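Local coordinates for protein DNA polymerase sliding clamp C (PDB 3AIZ) that encircles DNA as one subunit of a PCNA ring, giving DNA polymerase and other processing proteins a moving platform on the duplex during replication, at residues Y13-L18 / D23-D28; V44-I49 / I119-L124; A134-F139 / L227-P232; D152-K157 / Y201-S206; K162-A167 / S173-L178. All coordinates share one frame; numbering follows the deposited sequence.

Contacts 1 and 2 belong to the N-terminal half of this PCNA subunit and the loop leaving it, contacts 3 to 5 to the C-terminal half. Leu18 of contact 1 packs its CD2 on Ile47 CD1 of contact 2 (3.6 Å). Tyr229 OH of contact 3 probably hydrogen-bonds Thr205 OG1 of contact 4 at 2.7 Å. Strand 153-159 of contact 4 is the sheet neighbour of strand 162-168 of contact 5 (centres 11 Å apart). Contact 5 carries that sheet into the next subunit; its centre is about 29 Å from that of contact 1. One sulfate sits on Arg16 of contact 1, the other on Tyr201 of contact 4, whose ring packs against Val44 and Thr45 of contact 2.

Contact 1: Y13-L18 / D23-D28; sequences YIFRTL and DEITLD. With SO4 (sulfate ion), chain G.
Phe15 sets one edge of its ring against two adjoining aliphatic methyls of the strand. Ile25 CD1 meets CD2 of Phe15 at 3.5 Å, and Leu27 CD2 meets the neighbouring ring atom, Phe15 CE2, at 3.6 Å. Both methyls lie near the ring plane, and both side chains cross Phe15 at about a right angle. Ile25 gets there by setting CG1 between its backbone N and carbonyl carbon (chi1 74°), which turns CD1 toward the helix. That leaves its CG2 branch for Leu18, whose CD1 touches it more loosely at 4.3 Å. Phe74 meets the Phe15 ring edge-to-face, and Ile36 of the next strand helps to close this buried layer.

One residue on from Phe15, Arg16 leaves the helix in another direction. Its chain bends at chi3 (62°) and lays CD over one face of the Tyr13 ring, toward its rim. A sulfate, probably from the crystallisation liquor, sits at the edge of the guanidinium group: NE of Arg16 donates to sulfate O2 at 3.2 Å, and Arg16 NH2 to sulfate O3 at 2.8 Å. Thr17 OG1 folds back onto Tyr13 O (2.9 Å), which also takes the Thr17 N-H from the other face of its plane. Such a helix, apolar toward the sheet and basic on the side away from it, is typical of PCNA, where helices line the central hole and positive side chains look toward DNA phosphates.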
# COMPACT_ATOMS: atom_id res chain seq x y z
N TYR C 13 6.47 7.52 29.21
CA TYR C 13 5.23 7.88 28.53
C TYR C 13 4.31 8.75 29.39
O TYR C 13 3.44 9.45 28.86
CB TYR C 13 4.49 6.63 28.05
CG TYR C 13 5.01 6.11 26.72
CD1 TYR C 13 6.01 5.15 26.68
CD2 TYR C 13 4.49 6.57 25.52
CE1 TYR C 13 6.48 4.67 25.47
CE2 TYR C 13 4.95 6.10 24.31
CZ TYR C 13 5.95 5.15 24.29
OH TYR C 13 6.42 4.68 23.08
N ILE C 14 4.50 8.71 30.70
CA ILE C 14 3.76 9.58 31.60
C ILE C 14 4.06 11.04 31.27
O ILE C 14 3.18 11.90 31.31
CB ILE C 14 4.13 9.33 33.08
CG1 ILE C 14 3.82 7.88 33.47
CG2 ILE C 14 3.38 10.29 33.99
CD1 ILE C 14 4.18 7.55 34.90
N PHE C 15 5.32 11.30 30.93
CA PHE C 15 5.78 12.66 30.65
C PHE C 15 5.55 13.04 29.19
O PHE C 15 5.44 14.22 28.86
CB PHE C 15 7.25 12.80 31.03
CG PHE C 15 7.53 12.54 32.48
CD1 PHE C 15 7.66 11.25 32.95
CD2 PHE C 15 7.64 13.59 33.37
CE1 PHE C 15 7.90 11.01 34.29
CE2 PHE C 15 7.88 13.35 34.71
CZ PHE C 15 8.01 12.06 35.17
N ARG C 16 5.48 12.03 28.32
CA ARG C 16 5.16 12.27 26.92
C ARG C 16 3.69 12.64 26.79
O ARG C 16 3.31 13.40 25.89
CB ARG C 16 5.50 11.03 26.09
CG ARG C 16 6.94 10.58 26.22
CD ARG C 16 7.22 9.33 25.41
NE ARG C 16 7.00 9.55 23.98
CZ ARG C 16 7.25 8.64 23.04
NH1 ARG C 16 7.72 7.45 23.38
NH2 ARG C 16 7.02 8.93 21.77
N THR C 17 2.86 12.11 27.68
CA THR C 17 1.46 12.48 27.74
C THR C 17 1.32 13.94 28.16
O THR C 17 0.56 14.70 27.56
CB THR C 17 0.67 11.61 28.74
OG1 THR C 17 0.68 10.25 28.31
CG2 THR C 17 -0.77 12.09 28.84
N LEU C 18 2.08 14.32 29.19
CA LEU C 18 2.02 15.68 29.72
C LEU C 18 2.43 16.73 28.70
O LEU C 18 1.96 17.87 28.75
CB LEU C 18 2.89 15.79 30.98
CG LEU C 18 2.44 14.98 32.20
CD1 LEU C 18 3.43 15.13 33.33
CD2 LEU C 18 1.05 15.41 32.64
N ASP C 23 4.03 22.85 29.14
CA ASP C 23 5.41 23.03 28.69
C ASP C 23 6.41 22.76 29.80
O ASP C 23 7.42 22.08 29.59
CB ASP C 23 5.61 24.45 28.14
CG ASP C 23 4.85 24.69 26.85
OD1 ASP C 23 4.49 23.70 26.18
OD2 ASP C 23 4.63 25.87 26.51
N GLU C 24 6.15 23.31 30.98
CA GLU C 24 7.01 23.12 32.13
C GLU C 24 6.29 22.33 33.21
O GLU C 24 5.12 22.60 33.51
CB GLU C 24 7.48 24.47 32.69
CG GLU C 24 8.20 24.39 34.04
CD GLU C 24 7.24 24.42 35.22
OE1 GLU C 24 6.23 25.15 35.16
OE2 GLU C 24 7.51 23.72 36.22
N ILE C 25 6.97 21.35 33.79
CA ILE C 25 6.39 20.60 34.90
C ILE C 25 7.25 20.77 36.15
O ILE C 25 8.44 21.07 36.06
CB ILE C 25 6.23 19.10 34.59
CG1 ILE C 25 7.59 18.40 34.61
CG2 ILE C 25 5.53 18.91 33.26
CD1 ILE C 25 7.49 16.90 34.51
N THR C 26 6.63 20.57 37.31
CA THR C 26 7.33 20.69 38.57
C THR C 26 7.36 19.36 39.30
O THR C 26 6.39 18.99 39.96
CB THR C 26 6.67 21.74 39.48
OG1 THR C 26 6.65 23.01 38.81
CG2 THR C 26 7.43 21.88 40.79
N LEU C 27 8.46 18.64 39.17
CA LEU C 27 8.65 17.39 39.90
C LEU C 27 8.75 17.68 41.39
O LEU C 27 9.74 18.25 41.85
CB LEU C 27 9.90 16.67 39.42
CG LEU C 27 9.93 16.31 37.93
CD1 LEU C 27 11.29 15.75 37.54
CD2 LEU C 27 8.83 15.32 37.59
N ASP C 28 7.72 17.29 42.14
CA ASP C 28 7.67 17.56 43.57
C ASP C 28 7.89 16.28 44.37
O ASP C 28 6.95 15.53 44.64
CB ASP C 28 6.32 18.18 43.94
CG ASP C 28 6.21 18.50 45.42
OD1 ASP C 28 7.22 18.36 46.14
OD2 ASP C 28 5.11 18.88 45.86
S SO4 G . 5.39 12.02 21.05
O1 SO4 G . 4.16 12.76 21.36
O2 SO4 G . 6.31 12.10 22.19
O3 SO4 G . 5.05 10.62 20.79
O4 SO4 G . 6.02 12.60 19.87

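Contact 2: V44-I49 / I119-L124; sequences VTFIDI and IETPNL
Phe46 carries this contact, presenting a face of its ring to Pro122 and an edge to Ile119. Its CG stands anti to the backbone N (chi1 168°), which swings the ring out from strand 45-52 against the loop. Pro122 CD sits 3.4 Å from the Phe46 ring centroid and only 3° off the ring normal, a CH-pi contact placed squarely over the middle, while the neighbouring Pro122 CG leans on Phe46 CG at 3.4 Å. Along the rim, near the ring plane, Ile119 CG2 reaches Phe46 CE2 at 3.5 Å. Thr121 approaches the far end of the ring obliquely, its CA 4.4 Å from Phe46 CZ.

Next along the strand, Ile47 turns its side chain away from the loop and packs inward. Asp48 returns to the outer side and makes a salt bridge with Arg37, a residue that Phe46, Ile119 and Thr121 also touch and that so lines the same patch. Ile49 again packs inward, on Ile14 and Leu18. An extended loop laid over the outer face of the sheet through a few apolar anchors is characteristic of the interdomain connecting loop of PCNA, which joins the N- and C-terminal halves.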
# COMPACT_ATOMS: atom_id res chain seq x y z
N VAL C 44 -8.50 24.31 30.73
CA VAL C 44 -9.54 23.30 30.55
C VAL C 44 -9.16 22.01 31.26
O VAL C 44 -10.02 21.34 31.84
CB VAL C 44 -9.78 23.01 29.06
CG1 VAL C 44 -10.65 21.78 28.89
CG2 VAL C 44 -10.42 24.21 28.37
N THR C 45 -7.88 21.67 31.23
CA THR C 45 -7.41 20.42 31.82
C THR C 45 -6.52 20.65 33.04
O THR C 45 -5.54 21.38 32.97
CB THR C 45 -6.63 19.57 30.80
OG1 THR C 45 -7.46 19.32 29.65
CG2 THR C 45 -6.22 18.25 31.42
N PHE C 46 -6.88 20.01 34.15
CA PHE C 46 -6.05 20.03 35.34
C PHE C 46 -5.52 18.63 35.59
O PHE C 46 -6.28 17.66 35.60
CB PHE C 46 -6.84 20.52 36.55
CG PHE C 46 -6.13 20.29 37.86
CD1 PHE C 46 -6.49 19.24 38.68
CD2 PHE C 46 -5.10 21.13 38.26
CE1 PHE C 46 -5.84 19.03 39.88
CE2 PHE C 46 -4.45 20.92 39.46
CZ PHE C 46 -4.82 19.87 40.27
N ILE C 47 -4.21 18.52 35.81
CA ILE C 47 -3.56 17.23 35.93
C ILE C 47 -2.98 17.01 37.32
O ILE C 47 -2.20 17.83 37.81
CB ILE C 47 -2.45 17.06 34.88
CG1 ILE C 47 -2.99 17.39 33.49
CG2 ILE C 47 -1.87 15.66 34.94
CD1 ILE C 47 -1.96 17.30 32.39
N ASP C 48 -3.38 15.92 37.96
CA ASP C 48 -2.89 15.59 39.29
C ASP C 48 -2.32 14.18 39.33
O ASP C 48 -3.07 13.20 39.30
CB ASP C 48 -4.02 15.73 40.32
CG ASP C 48 -3.54 15.53 41.74
OD1 ASP C 48 -2.42 15.97 42.06
OD2 ASP C 48 -4.29 14.92 42.53
N ILE C 49 -1.00 14.08 39.39
CA ILE C 49 -0.33 12.79 39.36
C ILE C 49 0.36 12.47 40.69
O ILE C 49 0.96 13.33 41.31
CB ILE C 49 0.72 12.73 38.24
CG1 ILE C 49 0.06 12.98 36.88
CG2 ILE C 49 1.43 11.38 38.24
CD1 ILE C 49 1.04 13.04 35.72
N ILE C 119 0.47 25.23 41.41
CA ILE C 119 -0.84 24.99 40.82
C ILE C 119 -1.89 24.73 41.90
O ILE C 119 -1.80 23.75 42.65
CB ILE C 119 -0.82 23.82 39.82
CG1 ILE C 119 0.13 24.12 38.65
CG2 ILE C 119 -2.22 23.55 39.28
CD1 ILE C 119 1.59 23.91 38.98
N GLU C 120 -2.87 25.61 41.98
CA GLU C 120 -3.95 25.49 42.96
C GLU C 120 -5.02 24.52 42.47
O GLU C 120 -5.40 24.54 41.30
CB GLU C 120 -4.57 26.86 43.24
CG GLU C 120 -5.78 26.83 44.15
CD GLU C 120 -6.35 28.22 44.40
OE1 GLU C 120 -5.64 29.21 44.15
OE2 GLU C 120 -7.52 28.31 44.85
N THR C 121 -5.52 23.68 43.38
CA THR C 121 -6.57 22.73 43.05
C THR C 121 -7.86 23.45 42.64
O THR C 121 -8.39 24.26 43.39
CB THR C 121 -6.87 21.79 44.23
OG1 THR C 121 -5.75 20.93 44.45
CG2 THR C 121 -8.10 20.94 43.93
N PRO C 122 -8.35 23.15 41.42
CA PRO C 122 -9.50 23.83 40.82
C PRO C 122 -10.83 23.49 41.49
O PRO C 122 -11.71 24.34 41.56
CB PRO C 122 -9.51 23.31 39.38
CG PRO C 122 -8.15 22.70 39.17
CD PRO C 122 -7.76 22.17 40.50
N ASN C 123 -10.96 22.26 41.98
CA ASN C 123 -12.23 21.79 42.52
C ASN C 123 -12.17 21.40 44.00
O ASN C 123 -11.50 20.44 44.37
CB ASN C 123 -12.77 20.62 41.69
CG ASN C 123 -13.02 20.99 40.25
OD1 ASN C 123 -13.94 21.75 39.95
ND2 ASN C 123 -12.20 20.47 39.34
N LEU C 124 -12.87 22.16 44.82
CA LEU C 124 -12.96 21.89 46.26
C LEU C 124 -13.51 20.49 46.51
O LEU C 124 -12.85 19.65 47.13
CB LEU C 124 -13.83 22.94 46.95
CG LEU C 124 -13.34 24.38 46.89
CD1 LEU C 124 -14.39 25.34 47.44
CD2 LEU C 124 -12.03 24.53 47.66

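Contact 3: A134-F139 / L227-P232; sequences ALTVTF and LRYNLP
Thr136 and Tyr229 bring the two backbones nearest, CA to CA 7.1 Å, which sets the first turn of the helix beside strand 223-231. Here strand 130-135 gives way directly to helix 136-149, with Leu135 as N-cap residue and its O taking the Phe139 N-H at 2.8 Å.

From this turn Thr136 places its CG2 at the edge of the Tyr229 ring, 3.6 Å from Tyr229 CD2, while Thr136 OG1 is hydrogen-bonded to Ser212. One turn on, Phe139 has CG anti to its backbone N (chi1 177°), which brings the ring beside the tyrosine; the two side chains cross at about a right angle. Tyr229 OH lies in the Phe139 ring plane, 3.2 Å from Phe139 CE2, and this buried hydroxyl is satisfied by Thr205 OG1. Leu227 CD2 comes in obliquely, 3.8 Å from Phe139 CZ. This is helix-on-sheet packing of the PCNA fold, in which the helix of each half-domain packs on the inner face of a sheet.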
# COMPACT_ATOMS: atom_id res chain seq x y z
N ALA C 134 -12.16 0.48 33.37
CA ALA C 134 -11.87 -0.23 32.13
C ALA C 134 -10.38 -0.42 31.93
O ALA C 134 -9.57 0.27 32.55
CB ALA C 134 -12.46 0.53 30.94
N LEU C 135 -10.01 -1.37 31.07
CA LEU C 135 -8.61 -1.56 30.70
C LEU C 135 -8.09 -0.33 29.99
O LEU C 135 -8.70 0.16 29.04
CB LEU C 135 -8.46 -2.78 29.79
CG LEU C 135 -8.32 -4.15 30.45
CD1 LEU C 135 -8.11 -5.21 29.39
CD2 LEU C 135 -7.17 -4.15 31.44
N THR C 136 -6.95 0.18 30.45
CA THR C 136 -6.35 1.35 29.84
C THR C 136 -6.09 1.11 28.36
O THR C 136 -6.31 1.98 27.53
CB THR C 136 -5.03 1.74 30.53
OG1 THR C 136 -5.28 2.02 31.91
CG2 THR C 136 -4.42 2.97 29.87
N VAL C 137 -5.65 -0.10 28.03
CA VAL C 137 -5.40 -0.47 26.64
C VAL C 137 -6.69 -0.42 25.83
O VAL C 137 -6.73 0.16 24.74
CB VAL C 137 -4.74 -1.86 26.52
CG1 VAL C 137 -5.48 -2.88 27.39
CG2 VAL C 137 -4.71 -2.31 25.07
N THR C 138 -7.75 -1.03 26.36
CA THR C 138 -9.04 -1.03 25.68
C THR C 138 -9.56 0.40 25.51
O THR C 138 -10.08 0.75 24.45
CB THR C 138 -10.09 -1.84 26.47
OG1 THR C 138 -9.62 -3.18 26.65
CG2 THR C 138 -11.41 -1.86 25.72
N PHE C 139 -9.41 1.21 26.55
CA PHE C 139 -9.92 2.58 26.53
C PHE C 139 -9.13 3.47 25.58
O PHE C 139 -9.71 4.18 24.76
CB PHE C 139 -9.92 3.18 27.94
CG PHE C 139 -10.35 4.61 27.98
CD1 PHE C 139 -11.69 4.95 27.81
CD2 PHE C 139 -9.44 5.63 28.19
CE1 PHE C 139 -12.09 6.27 27.85
CE2 PHE C 139 -9.84 6.95 28.23
CZ PHE C 139 -11.17 7.27 28.06
N LEU C 227 -10.55 11.46 34.29
CA LEU C 227 -9.89 10.25 33.83
C LEU C 227 -8.73 9.93 34.76
O LEU C 227 -7.73 10.64 34.79
CB LEU C 227 -9.38 10.42 32.40
CG LEU C 227 -10.41 10.66 31.31
CD1 LEU C 227 -9.73 10.97 29.99
CD2 LEU C 227 -11.35 9.47 31.17
N ARG C 228 -8.88 8.87 35.55
CA ARG C 228 -7.81 8.44 36.43
C ARG C 228 -7.12 7.21 35.86
O ARG C 228 -7.66 6.11 35.91
CB ARG C 228 -8.33 8.12 37.83
CG ARG C 228 -7.40 7.22 38.63
CD ARG C 228 -7.77 7.16 40.09
NE ARG C 228 -7.57 8.44 40.76
CZ ARG C 228 -7.50 8.60 42.07
NH1 ARG C 228 -7.61 7.55 42.87
NH2 ARG C 228 -7.31 9.80 42.59
N TYR C 229 -5.94 7.41 35.30
CA TYR C 229 -5.14 6.30 34.82
C TYR C 229 -4.35 5.70 35.98
O TYR C 229 -3.35 6.27 36.42
CB TYR C 229 -4.20 6.76 33.71
CG TYR C 229 -4.90 7.08 32.41
CD1 TYR C 229 -5.28 8.39 32.11
CD2 TYR C 229 -5.18 6.09 31.49
CE1 TYR C 229 -5.92 8.69 30.93
CE2 TYR C 229 -5.82 6.38 30.30
CZ TYR C 229 -6.19 7.69 30.02
OH TYR C 229 -6.83 7.98 28.84
N ASN C 230 -4.81 4.56 36.47
CA ASN C 230 -4.17 3.89 37.59
C ASN C 230 -2.73 3.50 37.28
O ASN C 230 -2.42 3.07 36.17
CB ASN C 230 -4.97 2.66 38.02
CG ASN C 230 -6.34 3.01 38.56
OD1 ASN C 230 -7.33 2.34 38.26
ND2 ASN C 230 -6.41 4.08 39.35
N LEU C 231 -1.87 3.64 38.28
CA LEU C 231 -0.47 3.27 38.14
C LEU C 231 -0.11 2.21 39.19
O LEU C 231 -0.77 2.12 40.22
CB LEU C 231 0.43 4.49 38.31
CG LEU C 231 0.30 5.58 37.25
CD1 LEU C 231 1.05 6.83 37.68
CD2 LEU C 231 0.79 5.08 35.90
N PRO C 232 0.93 1.42 38.91
CA PRO C 232 1.40 0.40 39.85
C PRO C 232 1.67 0.98 41.24
O PRO C 232 1.97 2.17 41.36
CB PRO C 232 2.71 -0.08 39.22
CG PRO C 232 2.52 0.15 37.76
CD PRO C 232 1.70 1.40 37.65

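Contact 4: D152-K157 / Y201-S206; sequences DSITFK and YVVNTS. With SO4 (sulfate ion), chain H.
Phe156 and Val202 point at each other from opposite directions, the strand's ring meeting the helix's forked side chain. CG2 of Val202 comes in obliquely, 4.1 Å from Phe156 CE1, and the other branch, Val202 CG1, is 4.1 Å from Phe156 CZ. At the edge of the phenyl ring, in its plane, lies the carbonyl oxygen of Ile154. The second ring, that of Tyr201, has a sulfate oxygen at its edge; Tyr201 OH donates to sulfate O1 at 3.1 Å, and Ser42 OG holds the same ion.

Two residues before Phe156, Ile154 crosses Val202 obliquely and sets its CD1 4.0 Å from Val202 CB. With CG1 anti to the carbonyl carbon (chi1 -58°) the extended chain carries CD1 to Val202 and, more loosely, to Val203 CG2. Here the short helix 199-203 of the C-terminal half of PCNA packs on a neighbouring sheet, with Ile143 and Ile146 of helix 136-149 and Leu225 of strand 223-231 filling in round the pair.

A type I turn from Val203 to Ser206 follows the helix. Val202 O is gripped twice by Thr205, by N and by OG1, the Thr205 hydroxyl lying in the carbonyl plane at 2.7 Å from that oxygen. Val203 O is likewise taken by both N and OG of Ser206, with Ser206 OG 2.9 Å away and almost in line with the carbonyl bond.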
# COMPACT_ATOMS: atom_id res chain seq x y z
N ASP C 152 -14.94 18.00 17.22
CA ASP C 152 -14.63 19.11 18.12
C ASP C 152 -14.85 18.72 19.57
O ASP C 152 -14.28 19.34 20.48
CB ASP C 152 -15.49 20.32 17.76
CG ASP C 152 -15.26 20.81 16.35
OD1 ASP C 152 -14.15 20.59 15.81
OD2 ASP C 152 -16.19 21.42 15.76
N SER C 153 -15.67 17.70 19.80
CA SER C 153 -16.04 17.31 21.15
C SER C 153 -16.39 15.82 21.25
O SER C 153 -16.70 15.18 20.25
CB SER C 153 -17.22 18.15 21.64
OG SER C 153 -18.35 17.98 20.79
N ILE C 154 -16.34 15.29 22.47
CA ILE C 154 -16.73 13.91 22.72
C ILE C 154 -17.81 13.87 23.79
O ILE C 154 -17.57 14.23 24.94
CB ILE C 154 -15.54 13.07 23.21
CG1 ILE C 154 -14.41 13.09 22.19
CG2 ILE C 154 -15.99 11.64 23.50
CD1 ILE C 154 -13.21 12.26 22.60
N THR C 155 -19.01 13.43 23.41
CA THR C 155 -20.10 13.28 24.37
C THR C 155 -19.93 12.00 25.18
O THR C 155 -19.94 10.90 24.63
CB THR C 155 -21.48 13.27 23.69
OG1 THR C 155 -21.79 14.58 23.21
CG2 THR C 155 -22.55 12.84 24.68
N PHE C 156 -19.76 12.16 26.49
CA PHE C 156 -19.75 11.02 27.41
C PHE C 156 -21.15 10.82 27.96
O PHE C 156 -21.66 11.68 28.68
CB PHE C 156 -18.76 11.26 28.55
CG PHE C 156 -17.32 11.03 28.18
CD1 PHE C 156 -16.68 11.86 27.28
CD2 PHE C 156 -16.61 9.98 28.75
CE1 PHE C 156 -15.35 11.65 26.95
CE2 PHE C 156 -15.29 9.76 28.42
CZ PHE C 156 -14.66 10.60 27.52
N LYS C 157 -21.77 9.70 27.63
CA LYS C 157 -23.13 9.43 28.07
C LYS C 157 -23.24 8.07 28.75
O LYS C 157 -22.85 7.05 28.20
CB LYS C 157 -24.10 9.52 26.89
CG LYS C 157 -25.56 9.30 27.25
CD LYS C 157 -26.47 9.77 26.12
CE LYS C 157 -27.92 9.41 26.39
NZ LYS C 157 -28.15 7.94 26.34
N TYR C 201 -8.51 17.16 24.24
CA TYR C 201 -8.07 16.99 25.62
C TYR C 201 -8.16 15.54 26.09
O TYR C 201 -7.28 15.05 26.78
CB TYR C 201 -8.86 17.91 26.56
CG TYR C 201 -8.83 19.36 26.14
CD1 TYR C 201 -9.99 20.01 25.74
CD2 TYR C 201 -7.64 20.08 26.13
CE1 TYR C 201 -9.97 21.34 25.36
CE2 TYR C 201 -7.61 21.41 25.74
CZ TYR C 201 -8.78 22.03 25.36
OH TYR C 201 -8.75 23.35 24.97
N VAL C 202 -9.24 14.86 25.70
CA VAL C 202 -9.41 13.45 26.06
C VAL C 202 -8.41 12.60 25.29
O VAL C 202 -7.69 11.78 25.88
CB VAL C 202 -10.83 12.95 25.75
CG1 VAL C 202 -10.92 11.45 25.98
CG2 VAL C 202 -11.85 13.70 26.59
N VAL C 203 -8.37 12.79 23.98
CA VAL C 203 -7.49 12.03 23.10
C VAL C 203 -6.02 12.09 23.52
O VAL C 203 -5.32 11.09 23.49
CB VAL C 203 -7.62 12.49 21.64
CG1 VAL C 203 -6.53 11.88 20.79
CG2 VAL C 203 -9.00 12.13 21.10
N ASN C 204 -5.57 13.28 23.90
CA ASN C 204 -4.17 13.50 24.25
C ASN C 204 -3.69 12.73 25.48
O ASN C 204 -2.54 12.85 25.88
CB ASN C 204 -3.88 14.99 24.41
CG ASN C 204 -3.90 15.74 23.08
OD1 ASN C 204 -3.84 15.13 22.02
ND2 ASN C 204 -3.98 17.06 23.15
N THR C 205 -4.58 11.94 26.08
CA THR C 205 -4.21 11.14 27.24
C THR C 205 -3.97 9.69 26.85
O THR C 205 -3.68 8.84 27.69
CB THR C 205 -5.29 11.19 28.35
OG1 THR C 205 -6.48 10.53 27.90
CG2 THR C 205 -5.62 12.63 28.70
N SER C 206 -4.08 9.41 25.55
CA SER C 206 -3.94 8.05 25.04
C SER C 206 -2.55 7.45 25.27
O SER C 206 -2.41 6.23 25.42
CB SER C 206 -4.29 8.01 23.55
OG SER C 206 -3.53 8.96 22.82
S SO4 H . -4.47 24.19 25.40
O1 SO4 H . -5.71 24.03 24.65
O2 SO4 H . -3.87 25.49 25.10
O3 SO4 H . -4.76 24.11 26.83
O4 SO4 H . -3.54 23.12 25.04

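Contact 5: K162-A167 / S173-L178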
# COMPACT_ATOMS: atom_id res chain seq x y z
N LYS C 162 -24.01 1.52 31.05
CA LYS C 162 -23.13 1.47 29.89
C LYS C 162 -22.62 2.85 29.52
O LYS C 162 -23.31 3.85 29.71
CB LYS C 162 -23.84 0.82 28.70
CG LYS C 162 -24.24 -0.63 28.93
CD LYS C 162 -24.82 -1.24 27.67
CE LYS C 162 -25.24 -2.68 27.89
NZ LYS C 162 -25.79 -3.28 26.65
N LEU C 163 -21.41 2.90 28.98
CA LEU C 163 -20.80 4.16 28.58
C LEU C 163 -20.81 4.33 27.07
O LEU C 163 -20.40 3.43 26.33
CB LEU C 163 -19.36 4.24 29.11
CG LEU C 163 -18.61 5.55 28.83
CD1 LEU C 163 -19.40 6.73 29.35
CD2 LEU C 163 -17.23 5.51 29.45
N TYR C 164 -21.29 5.48 26.61
CA TYR C 164 -21.37 5.76 25.19
C TYR C 164 -20.53 6.99 24.83
O TYR C 164 -20.85 8.10 25.23
CB TYR C 164 -22.82 5.99 24.76
CG TYR C 164 -23.71 4.78 24.95
CD1 TYR C 164 -24.53 4.67 26.06
CD2 TYR C 164 -23.73 3.76 24.01
CE1 TYR C 164 -25.35 3.57 26.24
CE2 TYR C 164 -24.55 2.66 24.17
CZ TYR C 164 -25.35 2.57 25.29
OH TYR C 164 -26.16 1.47 25.45
N LEU C 165 -19.46 6.77 24.08
CA LEU C 165 -18.60 7.86 23.64
C LEU C 165 -18.96 8.28 22.22
O LEU C 165 -18.80 7.51 21.28
CB LEU C 165 -17.13 7.46 23.71
CG LEU C 165 -16.66 6.86 25.03
CD1 LEU C 165 -15.16 6.65 25.00
CD2 LEU C 165 -17.05 7.76 26.19
N SER C 166 -19.45 9.51 22.07
CA SER C 166 -19.84 10.01 20.76
C SER C 166 -18.89 11.09 20.27
O SER C 166 -18.89 12.21 20.78
CB SER C 166 -21.27 10.56 20.81
OG SER C 166 -22.19 9.55 21.18
N ALA C 167 -18.08 10.75 19.27
CA ALA C 167 -17.20 11.71 18.63
C ALA C 167 -18.02 12.70 17.81
O ALA C 167 -18.38 12.42 16.67
CB ALA C 167 -16.18 11.01 17.75
N SER C 173 -22.06 12.66 14.05
CA SER C 173 -21.25 12.03 15.10
C SER C 173 -21.17 10.52 14.95
O SER C 173 -22.01 9.90 14.28
CB SER C 173 -21.81 12.38 16.48
OG SER C 173 -23.10 11.83 16.67
N SER C 174 -20.16 9.92 15.57
CA SER C 174 -20.01 8.47 15.60
C SER C 174 -19.85 8.00 17.04
O SER C 174 -19.00 8.50 17.77
CB SER C 174 -18.80 8.04 14.76
OG SER C 174 -18.98 8.37 13.39
N THR C 175 -20.67 7.03 17.43
CA THR C 175 -20.71 6.59 18.82
C THR C 175 -20.13 5.19 19.00
O THR C 175 -20.28 4.33 18.15
CB THR C 175 -22.15 6.59 19.36
OG1 THR C 175 -22.74 7.88 19.16
CG2 THR C 175 -22.17 6.25 20.84
N ILE C 176 -19.45 4.99 20.13
CA ILE C 176 -18.92 3.68 20.48
C ILE C 176 -19.42 3.27 21.85
O ILE C 176 -19.33 4.03 22.81
CB ILE C 176 -17.38 3.68 20.48
CG1 ILE C 176 -16.85 4.20 19.14
CG2 ILE C 176 -16.85 2.28 20.76
CD1 ILE C 176 -15.34 4.17 19.01
N GLU C 177 -19.97 2.06 21.95
CA GLU C 177 -20.51 1.56 23.20
C GLU C 177 -19.47 0.80 24.01
O GLU C 177 -18.79 -0.09 23.48
CB GLU C 177 -21.72 0.66 22.94
CG GLU C 177 -22.18 -0.12 24.16
CD GLU C 177 -23.23 -1.17 23.81
OE1 GLU C 177 -23.74 -1.15 22.67
OE2 GLU C 177 -23.53 -2.01 24.69
N LEU C 178 -19.35 1.14 25.28
CA LEU C 178 -18.50 0.40 26.20
C LEU C 178 -19.36 -0.16 27.33
O LEU C 178 -20.18 0.56 27.90
CB LEU C 178 -17.40 1.29 26.79
CG LEU C 178 -16.31 1.83 25.87
CD1 LEU C 178 -16.85 2.91 24.95
CD2 LEU C 178 -15.16 2.37 26.70
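Leu163 and Leu178 pair through two backbone bonds, Leu163 N to Leu178 O at 2.9 Å and Leu178 N to Leu163 O at 2.7 Å. Leu165 with Ile176 and Ala167 with Ser174 repeat the pattern along these antiparallel strands. At the non-hydrogen-bonded pair between them, Ser166 OG and Thr175 OG1 share a hydrogen bond of 2.7 Å. Glu177 CG stands anti to its backbone N (chi1 168°), and the extended chain runs beside the Tyr164 ring, Glu177 CG 3.7 Å from Tyr164 CE2, ring and carboxylate planes 50° apart. Crossing it obliquely, Lys162 puts NZ in a salt bridge with Glu177 OE2 (3.2 Å, a weak hydrogen bond); its stronger partner is Glu181. On the opposite face Leu165 CG meets Leu178 CD1 at 4.0 Å, over Ile142 and Ile146 of helix 136-149. Beyond, Ser173 to Thr175 pair antiparallel with a strand of the neighbouring PCNA2 subunit, and Ser173 OG bonds its Asn112. A hairpin whose outer strand continues the sheet into the next subunit is the hallmark of PCNA ring interfaces.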